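Local coordinates for protein ornithine carbamoyltransferase (Gloeobacter violaceus, PDB 3GD5) that probably catalyses the reversible transfer of the carbamoyl group from carbamoyl phosphate to ornithine, giving citrulline and phosphate in arginine biosynthesis, at residues Leu46-Leu51 and Leu308-Gly313; Arg154-Leu158 and Lys179-Ser183; Leu158-Tyr162 and Glu221-Gly225; Leu216-Phe220 and Tyr253-Leu259; Thr231-Thr235 and Arg246-Glu251. All coordinates share one frame. Residues are numbered along the deposited sequence.

Contact 1 stands apart: it brings the C-terminal helix 293-312 back to the carbamoyl phosphate domain, its centre about 37 to 41 Å from those of contacts 3, 4 and 5, and is partly buried and without a hydrogen bond across it. The other four belong to the ornithine-binding domain. Contacts 2 and 3 share Leu158; contact 2 is buried and uses backbone hydrogen bonds, whereas contact 3, partly buried, brings a lysine to carbonyls at a helix end. Contacts 3 and 4 both use helix 219-223, and Ala223 of one touches Leu259 of the other. Contacts 4 and 5 are also partly buried; contact 5 replaces hydrogen bonding with aromatic stacking next to the putative ornithine site.

Contact 1: residues Leu46-Leu51 and Leu308-Gly313; sequences LHGKVL and LAALMG
In the carbamoyltransferase fold the last helix returns to the carbamoyl phosphate domain and packs against its parallel sheet; here the C-terminal end of helix 293-312 meets the turn before strand 50-55 and the first residues of that strand. Leu46-Lys49 form a type II beta turn, closed by Lys49 N to Leu46 O at 3.0 Å, with Gly48 at positive phi (88°); Val50 and Leu51 then extend as strand. No hydrogen bond crosses, and the closest CA pair is Leu46-Gly313 at 6.4 Å. Leu308 (chi1 m, chi2 t) comes first, its CD2 3.9 Å from Leu51 CG and its CB 4.1 Å from Leu46 CD1. Ala309 lies sideways and adds little. One turn on from Leu308, Met312 N bonds Leu308 O at 2.9 Å, which brings both side chains to the same face. Met312, m at chi1 and t at chi2 and chi3, is extended, so its CE comes 3.9 Å from Leu51 CG while its CB sits 4.0 Å from Leu46 CD2. Leu46 (m, t) thus projects against both Leu308 and Met312, and Met70 of helix 60-72 touches Leu46, Leu51 and Leu308. At the exposed end, Gly313 CA meets Leu46 CD2 at 3.7 Å, and the aliphatic part of Lys49 passes the helix terminus with CE 3.7 Å from Met312 O.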
# COMPACT_ATOMS: atom_id res chain seq x y z
N LEU A 46 15.23 -10.90 37.24
CA LEU A 46 14.08 -10.00 37.15
C LEU A 46 12.79 -10.81 37.04
O LEU A 46 11.85 -10.40 36.37
CB LEU A 46 14.21 -9.08 35.93
CG LEU A 46 15.39 -8.12 35.92
CD1 LEU A 46 15.35 -7.25 34.67
CD2 LEU A 46 15.34 -7.25 37.17
N HIS A 47 12.78 -11.96 37.70
CA HIS A 47 11.61 -12.83 37.70
C HIS A 47 10.38 -12.06 38.16
O HIS A 47 10.43 -11.30 39.12
CB HIS A 47 11.85 -14.03 38.62
CG HIS A 47 10.67 -14.96 38.70
ND1 HIS A 47 9.55 -14.67 39.44
CD2 HIS A 47 10.44 -16.16 38.12
CE1 HIS A 47 8.67 -15.65 39.32
NE2 HIS A 47 9.19 -16.57 38.53
N GLY A 48 9.27 -12.27 37.46
CA GLY A 48 8.04 -11.60 37.80
C GLY A 48 7.90 -10.25 37.12
O GLY A 48 6.86 -9.60 37.25
N LYS A 49 8.93 -9.83 36.40
CA LYS A 49 8.87 -8.54 35.71
C LYS A 49 8.76 -8.66 34.19
O LYS A 49 9.21 -9.64 33.59
CB LYS A 49 10.09 -7.69 36.09
CG LYS A 49 10.13 -7.34 37.56
CD LYS A 49 11.48 -6.78 37.96
CE LYS A 49 11.63 -6.74 39.48
NZ LYS A 49 10.56 -5.91 40.11
N VAL A 50 8.16 -7.64 33.59
CA VAL A 50 7.96 -7.62 32.15
C VAL A 50 8.55 -6.35 31.55
O VAL A 50 8.31 -5.25 32.04
CB VAL A 50 6.45 -7.67 31.78
CG1 VAL A 50 6.27 -7.67 30.26
CG2 VAL A 50 5.80 -8.91 32.42
N LEU A 51 9.30 -6.54 30.48
CA LEU A 51 9.92 -5.42 29.78
C LEU A 51 9.14 -5.21 28.50
O LEU A 51 8.88 -6.16 27.75
CB LEU A 51 11.37 -5.78 29.45
CG LEU A 51 12.39 -4.76 28.95
CD1 LEU A 51 13.07 -5.39 27.77
CD2 LEU A 51 11.78 -3.43 28.59
N LEU A 308 19.35 -3.57 32.23
CA LEU A 308 18.08 -4.09 32.73
C LEU A 308 18.21 -4.41 34.23
O LEU A 308 17.37 -4.01 35.04
CB LEU A 308 17.67 -5.35 31.94
CG LEU A 308 17.31 -5.15 30.46
CD1 LEU A 308 17.15 -6.49 29.78
CD2 LEU A 308 16.03 -4.34 30.34
N ALA A 309 19.27 -5.13 34.59
CA ALA A 309 19.47 -5.47 35.99
C ALA A 309 19.60 -4.21 36.84
O ALA A 309 18.93 -4.06 37.86
CB ALA A 309 20.72 -6.32 36.14
N ALA A 310 20.45 -3.29 36.41
CA ALA A 310 20.69 -2.05 37.13
C ALA A 310 19.47 -1.16 37.33
O ALA A 310 19.25 -0.65 38.43
CB ALA A 310 21.78 -1.24 36.43
N LEU A 311 18.67 -0.97 36.28
CA LEU A 311 17.51 -0.10 36.38
C LEU A 311 16.19 -0.73 36.83
O LEU A 311 15.29 -0.01 37.27
CB LEU A 311 17.29 0.63 35.05
CG LEU A 311 18.47 1.47 34.53
CD1 LEU A 311 18.00 2.38 33.40
CD2 LEU A 311 19.03 2.31 35.68
N MET A 312 16.07 -2.05 36.71
CA MET A 312 14.85 -2.75 37.11
C MET A 312 15.14 -3.68 38.28
O MET A 312 14.21 -4.17 38.94
CB MET A 312 14.29 -3.58 35.95
CG MET A 312 14.01 -2.80 34.66
SD MET A 312 13.30 -3.84 33.34
CE MET A 312 13.18 -2.69 32.10
N GLY A 313 16.42 -3.93 38.52
CA GLY A 313 16.88 -4.83 39.57
C GLY A 313 16.08 -4.88 40.85
O GLY A 313 15.68 -5.99 41.26

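Contact 2: residues Arg154-Leu158 and Lys179-Ser183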
# COMPACT_ATOMS: atom_id res chain seq x y z
N ARG A 154 41.97 -2.77 29.43
CA ARG A 154 41.91 -1.41 29.96
C ARG A 154 41.11 -0.53 29.01
O ARG A 154 40.83 -0.92 27.88
CB ARG A 154 43.32 -0.84 30.12
CG ARG A 154 44.11 -0.78 28.81
CD ARG A 154 45.46 -0.11 28.99
NE ARG A 154 46.25 -0.14 27.76
CZ ARG A 154 46.73 -1.26 27.20
NH1 ARG A 154 46.50 -2.43 27.76
NH2 ARG A 154 47.44 -1.19 26.08
N LEU A 155 40.76 0.67 29.47
CA LEU A 155 40.02 1.61 28.64
C LEU A 155 40.74 2.95 28.59
O LEU A 155 40.87 3.56 27.53
CB LEU A 155 38.60 1.82 29.19
CG LEU A 155 37.71 0.59 29.32
CD1 LEU A 155 36.37 1.03 29.87
CD2 LEU A 155 37.53 -0.09 27.97
N ALA A 156 41.21 3.39 29.76
CA ALA A 156 41.92 4.66 29.89
C ALA A 156 43.26 4.62 29.16
O ALA A 156 43.91 3.58 29.11
CB ALA A 156 42.14 4.98 31.37
N GLY A 157 43.66 5.75 28.58
CA GLY A 157 44.92 5.81 27.86
C GLY A 157 44.76 5.43 26.40
O GLY A 157 45.45 5.95 25.54
N LEU A 158 43.83 4.51 26.14
CA LEU A 158 43.56 4.05 24.78
C LEU A 158 43.02 5.18 23.91
O LEU A 158 42.56 6.21 24.41
CB LEU A 158 42.53 2.92 24.82
CG LEU A 158 43.01 1.48 24.65
CD1 LEU A 158 44.32 1.25 25.39
CD2 LEU A 158 41.92 0.54 25.16
N LYS A 179 34.30 9.55 29.28
CA LYS A 179 33.98 9.05 30.61
C LYS A 179 34.88 7.94 31.17
O LYS A 179 34.97 7.78 32.39
CB LYS A 179 32.52 8.59 30.66
CG LYS A 179 31.51 9.72 30.66
CD LYS A 179 30.11 9.19 30.88
CE LYS A 179 29.11 10.31 31.08
NZ LYS A 179 28.98 11.14 29.86
N VAL A 180 35.53 7.16 30.31
CA VAL A 180 36.41 6.11 30.80
C VAL A 180 37.88 6.48 30.62
O VAL A 180 38.77 5.68 30.89
CB VAL A 180 36.15 4.75 30.09
CG1 VAL A 180 34.80 4.20 30.50
CG2 VAL A 180 36.25 4.90 28.59
N GLY A 181 38.12 7.71 30.15
CA GLY A 181 39.48 8.18 29.96
C GLY A 181 40.09 7.74 28.65
O GLY A 181 41.31 7.75 28.49
N MET A 182 39.24 7.36 27.70
CA MET A 182 39.72 6.93 26.39
C MET A 182 39.68 8.13 25.46
O MET A 182 38.65 8.81 25.37
CB MET A 182 38.85 5.80 25.84
CG MET A 182 39.34 5.20 24.53
SD MET A 182 38.25 3.90 23.85
CE MET A 182 38.41 2.66 25.03
N SER A 183 40.79 8.39 24.78
CA SER A 183 40.86 9.51 23.85
C SER A 183 40.07 9.15 22.59
O SER A 183 40.08 8.00 22.15
CB SER A 183 42.31 9.82 23.48
OG SER A 183 43.00 10.40 24.57
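A mostly buried contact joins the turn before strand 159-163 to the end of helix 168-180, where the chain leaves the helix for strand 183-187. Two backbone hydrogen bonds tie the segments: Gly157 N to Gly181 O at 3.1 Å, and Ser183 N to Leu158 O at 2.8 Å. Just before the first bond the backbones come closest, Ala156 CA lying 4.3 Å from Gly181 CA and making a CA-H...O contact of 3.4 Å to Gly181 O. Such intimacy depends on Gly181, which ends the helix in a Schellman motif with positive phi; a CB there would point at Ala156. The segments bracket a right-handed beta-alpha-beta crossover of the Rossmann-like domain, strand 159-163, helix 168-180 and strand 183-187, with the second bond starting the parallel pairing of the two strands. Beneath the backbone, Leu155 CD1 meets Val180 CG1 at 3.6 Å, and Met182 runs between the leucines, its CE 4.1 Å from Leu155 CD2 and its CG 3.9 Å from Leu158 CB. Ile148 of helix 138-152 touches both Leu158 and Met182.

Contact 3: residues Leu158-Tyr162 and Glu221-Gly225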
# COMPACT_ATOMS: atom_id res chain seq x y z
N LEU A 158 43.83 4.51 26.14
CA LEU A 158 43.56 4.05 24.78
C LEU A 158 43.02 5.18 23.91
O LEU A 158 42.56 6.21 24.41
CB LEU A 158 42.53 2.92 24.82
CG LEU A 158 43.01 1.48 24.65
CD1 LEU A 158 44.32 1.25 25.39
CD2 LEU A 158 41.92 0.54 25.16
N LYS A 159 43.11 5.00 22.59
CA LYS A 159 42.59 5.98 21.66
C LYS A 159 41.63 5.32 20.66
O LYS A 159 41.95 4.29 20.04
CB LYS A 159 43.73 6.66 20.90
CG LYS A 159 43.24 7.78 19.97
CD LYS A 159 44.25 8.15 18.90
CE LYS A 159 43.75 9.29 18.04
NZ LYS A 159 44.69 9.66 16.94
N LEU A 160 40.45 5.92 20.52
CA LEU A 160 39.40 5.44 19.62
C LEU A 160 39.24 6.46 18.48
O LEU A 160 39.11 7.67 18.72
CB LEU A 160 38.08 5.30 20.40
CG LEU A 160 36.70 4.88 19.85
CD1 LEU A 160 36.39 5.65 18.58
CD2 LEU A 160 36.64 3.39 19.60
N ALA A 161 39.26 5.98 17.25
CA ALA A 161 39.08 6.86 16.10
C ALA A 161 37.81 6.44 15.36
O ALA A 161 37.66 5.28 14.97
CB ALA A 161 40.28 6.76 15.17
N TYR A 162 36.90 7.38 15.19
CA TYR A 162 35.64 7.13 14.50
C TYR A 162 35.66 7.85 13.16
O TYR A 162 36.02 9.03 13.10
CB TYR A 162 34.45 7.62 15.33
CG TYR A 162 33.13 7.50 14.61
CD1 TYR A 162 32.29 6.41 14.82
CD2 TYR A 162 32.71 8.48 13.71
CE1 TYR A 162 31.07 6.29 14.15
CE2 TYR A 162 31.50 8.38 13.04
CZ TYR A 162 30.68 7.28 13.26
OH TYR A 162 29.47 7.20 12.63
N GLU A 221 44.25 11.16 9.81
CA GLU A 221 44.82 11.91 10.92
C GLU A 221 44.29 11.28 12.21
O GLU A 221 45.06 10.94 13.11
CB GLU A 221 44.37 13.37 10.85
CG GLU A 221 45.06 14.28 11.84
CD GLU A 221 46.56 14.39 11.58
OE1 GLU A 221 46.94 14.88 10.48
OE2 GLU A 221 47.35 13.99 12.47
N ALA A 222 42.97 11.13 12.27
CA ALA A 222 42.30 10.56 13.43
C ALA A 222 42.77 9.14 13.74
O ALA A 222 42.93 8.77 14.91
CB ALA A 222 40.79 10.57 13.21
N ALA A 223 42.98 8.35 12.70
CA ALA A 223 43.39 6.96 12.84
C ALA A 223 44.83 6.76 13.32
O ALA A 223 45.16 5.71 13.89
CB ALA A 223 43.18 6.21 11.52
N ARG A 224 45.69 7.74 13.10
CA ARG A 224 47.08 7.59 13.51
C ARG A 224 47.18 7.32 15.01
O ARG A 224 46.71 8.11 15.84
CB ARG A 224 47.90 8.82 13.14
CG ARG A 224 49.41 8.59 13.24
CD ARG A 224 50.25 9.59 12.43
NE ARG A 224 50.30 10.92 13.04
CZ ARG A 224 49.36 11.85 12.91
NH1 ARG A 224 48.27 11.61 12.20
NH2 ARG A 224 49.51 13.04 13.50
N GLY A 225 47.78 6.18 15.36
CA GLY A 225 47.95 5.81 16.75
C GLY A 225 46.71 5.30 17.47
O GLY A 225 46.73 5.13 18.69
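Hydrogen bonds to the backbone dominate. Lys159, at the start of the parallel strand 159-163, extends all four chi angles in t and sends NZ to two carbonyls, Ala222 O in the last turn of helix 219-223 and Arg224 O just beyond it, each at 2.8 Å. Van der Waals contacts come from Ala161, two residues along and so on the same face of the strand: its CB lies 3.3 Å from Ala222 O and 3.9 Å from Ala223 CA, and forms an apolar pair with Ala222 CB at 4.3 Å. Small residues on both sides let the helix approach this strand of the Rossmann-like sheet to 5.4 Å between the CA atoms of Ala161 and Ala223, while Leu160 and Tyr162 point to the other face, against helix 168-180. Ionic pairing stays within residues 221-225, where Arg224 NH1 and NH2 both reach Glu221 OE2 at 2.6 Å. Across the contact, carbonyl oxygens at the helix end accept from the ammonium group, fixing the end of the lysine on the backbone.

Contact 4: residues Leu216-Phe220 and Tyr253-Leu259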
# COMPACT_ATOMS: atom_id res chain seq x y z
N LEU A 216 37.74 16.07 13.79
CA LEU A 216 38.55 16.33 12.61
C LEU A 216 37.84 16.08 11.29
O LEU A 216 36.73 15.56 11.24
CB LEU A 216 39.81 15.45 12.66
CG LEU A 216 40.52 15.33 14.02
CD1 LEU A 216 41.72 14.41 13.87
CD2 LEU A 216 40.94 16.70 14.52
N ARG A 217 38.53 16.44 10.22
CA ARG A 217 38.00 16.26 8.88
C ARG A 217 38.73 15.09 8.23
O ARG A 217 38.12 14.30 7.51
CB ARG A 217 38.21 17.54 8.07
CG ARG A 217 37.50 17.58 6.74
CD ARG A 217 35.98 17.59 6.90
NE ARG A 217 35.48 18.75 7.64
CZ ARG A 217 35.23 18.75 8.95
NH1 ARG A 217 34.79 19.85 9.54
NH2 ARG A 217 35.41 17.65 9.66
N ASP A 218 40.03 14.97 8.49
CA ASP A 218 40.84 13.89 7.91
C ASP A 218 40.83 12.61 8.73
O ASP A 218 41.20 12.61 9.90
CB ASP A 218 42.29 14.35 7.72
CG ASP A 218 43.22 13.19 7.32
OD1 ASP A 218 42.89 12.45 6.37
OD2 ASP A 218 44.28 13.04 7.96
N PRO A 219 40.41 11.50 8.10
CA PRO A 219 40.33 10.18 8.73
C PRO A 219 41.70 9.52 8.95
O PRO A 219 41.86 8.69 9.85
CB PRO A 219 39.45 9.40 7.77
CG PRO A 219 39.85 9.95 6.45
CD PRO A 219 39.89 11.45 6.72
N PHE A 220 42.68 9.88 8.13
CA PHE A 220 44.01 9.32 8.27
C PHE A 220 44.73 9.98 9.44
O PHE A 220 45.68 9.43 9.99
CB PHE A 220 44.82 9.49 6.99
CG PHE A 220 44.45 8.51 5.92
CD1 PHE A 220 43.51 8.84 4.95
CD2 PHE A 220 45.00 7.23 5.91
CE1 PHE A 220 43.12 7.91 3.99
CE2 PHE A 220 44.62 6.29 4.96
CZ PHE A 220 43.68 6.64 3.99
N TYR A 253 36.11 8.20 3.85
CA TYR A 253 35.91 7.80 5.23
C TYR A 253 35.60 6.31 5.35
O TYR A 253 34.66 5.90 6.04
CB TYR A 253 34.78 8.63 5.83
CG TYR A 253 35.12 10.10 5.86
CD1 TYR A 253 35.73 10.67 6.97
CD2 TYR A 253 34.86 10.91 4.75
CE1 TYR A 253 36.09 12.01 6.99
CE2 TYR A 253 35.22 12.25 4.75
CZ TYR A 253 35.83 12.80 5.88
OH TYR A 253 36.22 14.12 5.88
N GLN A 254 36.40 5.51 4.67
CA GLN A 254 36.22 4.07 4.68
C GLN A 254 37.34 3.44 5.48
O GLN A 254 38.50 3.84 5.36
CB GLN A 254 36.28 3.54 3.25
CG GLN A 254 36.07 2.04 3.12
CD GLN A 254 36.39 1.55 1.73
OE1 GLN A 254 37.56 1.44 1.35
NE2 GLN A 254 35.36 1.28 0.94
N ILE A 255 37.02 2.48 6.33
CA ILE A 255 38.08 1.82 7.06
C ILE A 255 38.50 0.67 6.15
O ILE A 255 37.71 -0.22 5.83
CB ILE A 255 37.64 1.36 8.49
CG1 ILE A 255 38.01 -0.10 8.73
CG2 ILE A 255 36.18 1.64 8.69
CD1 ILE A 255 39.49 -0.30 8.96
N ASN A 256 39.74 0.76 5.67
CA ASN A 256 40.32 -0.23 4.77
C ASN A 256 41.76 -0.50 5.20
O ASN A 256 42.23 0.08 6.17
CB ASN A 256 40.32 0.30 3.34
CG ASN A 256 40.87 1.71 3.24
OD1 ASN A 256 41.87 2.04 3.90
ND2 ASN A 256 40.24 2.55 2.43
N ALA A 257 42.44 -1.36 4.46
CA ALA A 257 43.82 -1.72 4.76
C ALA A 257 44.69 -0.49 5.00
O ALA A 257 45.44 -0.44 5.97
CB ALA A 257 44.39 -2.55 3.62
N ALA A 258 44.59 0.50 4.12
CA ALA A 258 45.38 1.71 4.24
C ALA A 258 45.16 2.42 5.58
O ALA A 258 46.12 2.73 6.29
CB ALA A 258 45.07 2.65 3.09
N LEU A 259 43.90 2.69 5.91
CA LEU A 259 43.58 3.38 7.16
C LEU A 259 44.10 2.59 8.36
O LEU A 259 44.61 3.16 9.32
CB LEU A 259 42.08 3.58 7.29
CG LEU A 259 41.67 4.49 8.46
CD1 LEU A 259 42.28 5.87 8.24
CD2 LEU A 259 40.16 4.59 8.55
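Two short helix starts and the loop before one of them interlock here at the edge of the ornithine-binding domain. The ring of Pro219, first residue of helix 219-223, lies against Tyr253, its CD 3.9 Å from Tyr253 CE1, while Pro219 O meets Leu259 CD1 at 3.3 Å. Phe220 reaches across and covers Leu259, whose CD1 sits over the ring face 4.1 Å from the centroid, a CH-pi contact. The ring edge meets helix 257-261, with Phe220 CE2 4.0 Å from Ala258 C and 4.1 Å from Ala258 CB. Leu259 thus fills the hollow between Pro219 O and the Phe220 ring, and also touches Ala223 and Leu229. Tyr253, in the loop before helix 257-261, reaches to the loop before helix 219-223. Each helix has an N-cap that satisfies one helix-start amide: Asp218 OD1 accepts from Phe220 N at 3.1 Å, and Asn256 OD1 from Leu259 N at 2.9 Å. The one hydrogen bond across is Tyr253 OH to Arg217 O at 2.5 Å; the other side-chain pairs are apolar, so the fit rests largely on shape.

Contact 5: residues Thr231-Thr235 and Arg246-Glu251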
# COMPACT_ATOMS: atom_id res chain seq x y z
N THR A 231 33.44 2.64 12.78
CA THR A 231 32.65 3.25 11.73
C THR A 231 31.23 2.71 11.76
O THR A 231 30.93 1.75 12.47
CB THR A 231 33.27 3.03 10.34
OG1 THR A 231 32.63 3.90 9.40
CG2 THR A 231 33.10 1.58 9.90
N ASP A 232 30.37 3.35 10.97
CA ASP A 232 28.97 2.99 10.91
C ASP A 232 28.51 3.35 9.51
O ASP A 232 29.27 3.95 8.75
CB ASP A 232 28.21 3.82 11.95
CG ASP A 232 26.76 3.41 12.12
OD1 ASP A 232 26.31 2.46 11.43
OD2 ASP A 232 26.07 4.04 12.95
N VAL A 233 27.28 2.99 9.16
CA VAL A 233 26.76 3.29 7.83
C VAL A 233 26.71 4.80 7.58
O VAL A 233 26.48 5.59 8.49
CB VAL A 233 25.35 2.70 7.65
CG1 VAL A 233 24.69 3.32 6.42
CG2 VAL A 233 25.44 1.18 7.48
N TRP A 234 26.95 5.20 6.33
CA TRP A 234 26.92 6.61 5.97
C TRP A 234 25.51 7.19 6.15
O TRP A 234 24.52 6.46 6.18
CB TRP A 234 27.37 6.82 4.51
CG TRP A 234 28.81 6.42 4.24
CD1 TRP A 234 29.83 6.37 5.15
CD2 TRP A 234 29.38 6.06 2.97
NE1 TRP A 234 31.01 6.01 4.52
CE2 TRP A 234 30.76 5.81 3.19
CE3 TRP A 234 28.87 5.92 1.68
CZ2 TRP A 234 31.63 5.43 2.16
CZ3 TRP A 234 29.73 5.54 0.65
CH2 TRP A 234 31.10 5.30 0.90
N THR A 235 25.44 8.51 6.26
CA THR A 235 24.18 9.21 6.45
C THR A 235 23.06 8.70 5.54
O THR A 235 23.27 8.41 4.36
CB THR A 235 24.37 10.72 6.20
OG1 THR A 235 23.21 11.42 6.65
CG2 THR A 235 24.57 11.00 4.71
N ARG A 246 26.54 11.50 -2.32
CA ARG A 246 26.75 10.72 -1.11
C ARG A 246 28.11 10.05 -1.12
O ARG A 246 28.85 10.11 -0.13
CB ARG A 246 25.65 9.66 -0.97
CG ARG A 246 25.44 9.22 0.47
CD ARG A 246 24.22 8.34 0.62
NE ARG A 246 24.50 6.96 0.22
CZ ARG A 246 25.26 6.13 0.93
NH1 ARG A 246 25.81 6.53 2.06
NH2 ARG A 246 25.47 4.90 0.49
N LEU A 247 28.46 9.42 -2.24
CA LEU A 247 29.74 8.74 -2.36
C LEU A 247 30.89 9.74 -2.34
O LEU A 247 31.79 9.64 -1.51
CB LEU A 247 29.79 7.93 -3.66
CG LEU A 247 31.08 7.16 -3.93
CD1 LEU A 247 31.36 6.21 -2.79
CD2 LEU A 247 30.95 6.40 -5.24
N GLN A 248 30.86 10.69 -3.27
CA GLN A 248 31.89 11.73 -3.36
C GLN A 248 31.77 12.67 -2.17
O GLN A 248 31.56 13.87 -2.34
CB GLN A 248 31.73 12.53 -4.65
CG GLN A 248 31.95 11.74 -5.94
CD GLN A 248 33.41 11.39 -6.17
OE1 GLN A 248 34.26 12.27 -6.30
NE2 GLN A 248 33.71 10.09 -6.22
N LEU A 249 31.90 12.13 -0.96
CA LEU A 249 31.78 12.92 0.25
C LEU A 249 32.11 12.07 1.47
O LEU A 249 32.77 12.53 2.40
CB LEU A 249 30.35 13.46 0.37
CG LEU A 249 29.99 14.36 1.56
CD1 LEU A 249 30.99 15.50 1.68
CD2 LEU A 249 28.58 14.90 1.36
N PHE A 250 31.64 10.83 1.45
CA PHE A 250 31.87 9.88 2.53
C PHE A 250 32.92 8.86 2.09
O PHE A 250 33.52 8.17 2.91
CB PHE A 250 30.57 9.15 2.86
CG PHE A 250 29.76 9.81 3.93
CD1 PHE A 250 30.12 9.71 5.26
CD2 PHE A 250 28.62 10.53 3.59
CE1 PHE A 250 29.37 10.32 6.26
CE2 PHE A 250 27.85 11.15 4.58
CZ PHE A 250 28.22 11.04 5.92
N GLU A 251 33.13 8.80 0.78
CA GLU A 251 34.07 7.89 0.15
C GLU A 251 35.42 7.71 0.86
O GLU A 251 35.84 6.58 1.11
CB GLU A 251 34.32 8.36 -1.29
CG GLU A 251 34.85 7.31 -2.23
CD GLU A 251 35.01 7.84 -3.64
OE1 GLU A 251 35.34 7.04 -4.55
OE2 GLU A 251 34.79 9.05 -3.85
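Trp234 gives up the most surface, 138 Å², with Phe250 (83 Å²) and Arg246 (65 Å²) meeting it from residues 246-251, which hold the short helix 247-250. The indole and the phenyl ring form an offset stack: the five-membered ring of Trp234 and the Phe250 ring have centroids 4.5 Å apart and planes inclined by 22°. Each also receives the other's methylene over its face, Phe250 CB 3.3 Å from the centroid of the indole five-membered ring and Trp234 CB 4.0 Å from the phenyl centroid. The far end of the indole reaches Leu247, Trp234 CH2 lying 3.8 Å from Leu247 CD1. Phe250 also meets Thr235, whose CG2 is 3.3 Å from Phe250 CE2, and Phe192 packs edge-to-face on it. The loop follows strand 228-231 of the Rossmann-like sheet, at the strand ends where this family binds its substrates: Asp232, two residues before Trp234, belongs to the L-ornithine site by similarity. Asp232 OD1 accepts from Val233 N at 2.5 Å, while Asp232 OD2 makes a weak hydrogen bond to Asn167. Arg246 lies along the indole edge, NH1 2.9 Å from Trp234 CB, a tight van der Waals approach; its charge is met by a salt bridge from NH2 to Glu279. Beyond the pair, Leu249 packs on Gly191 of a neighbouring subunit.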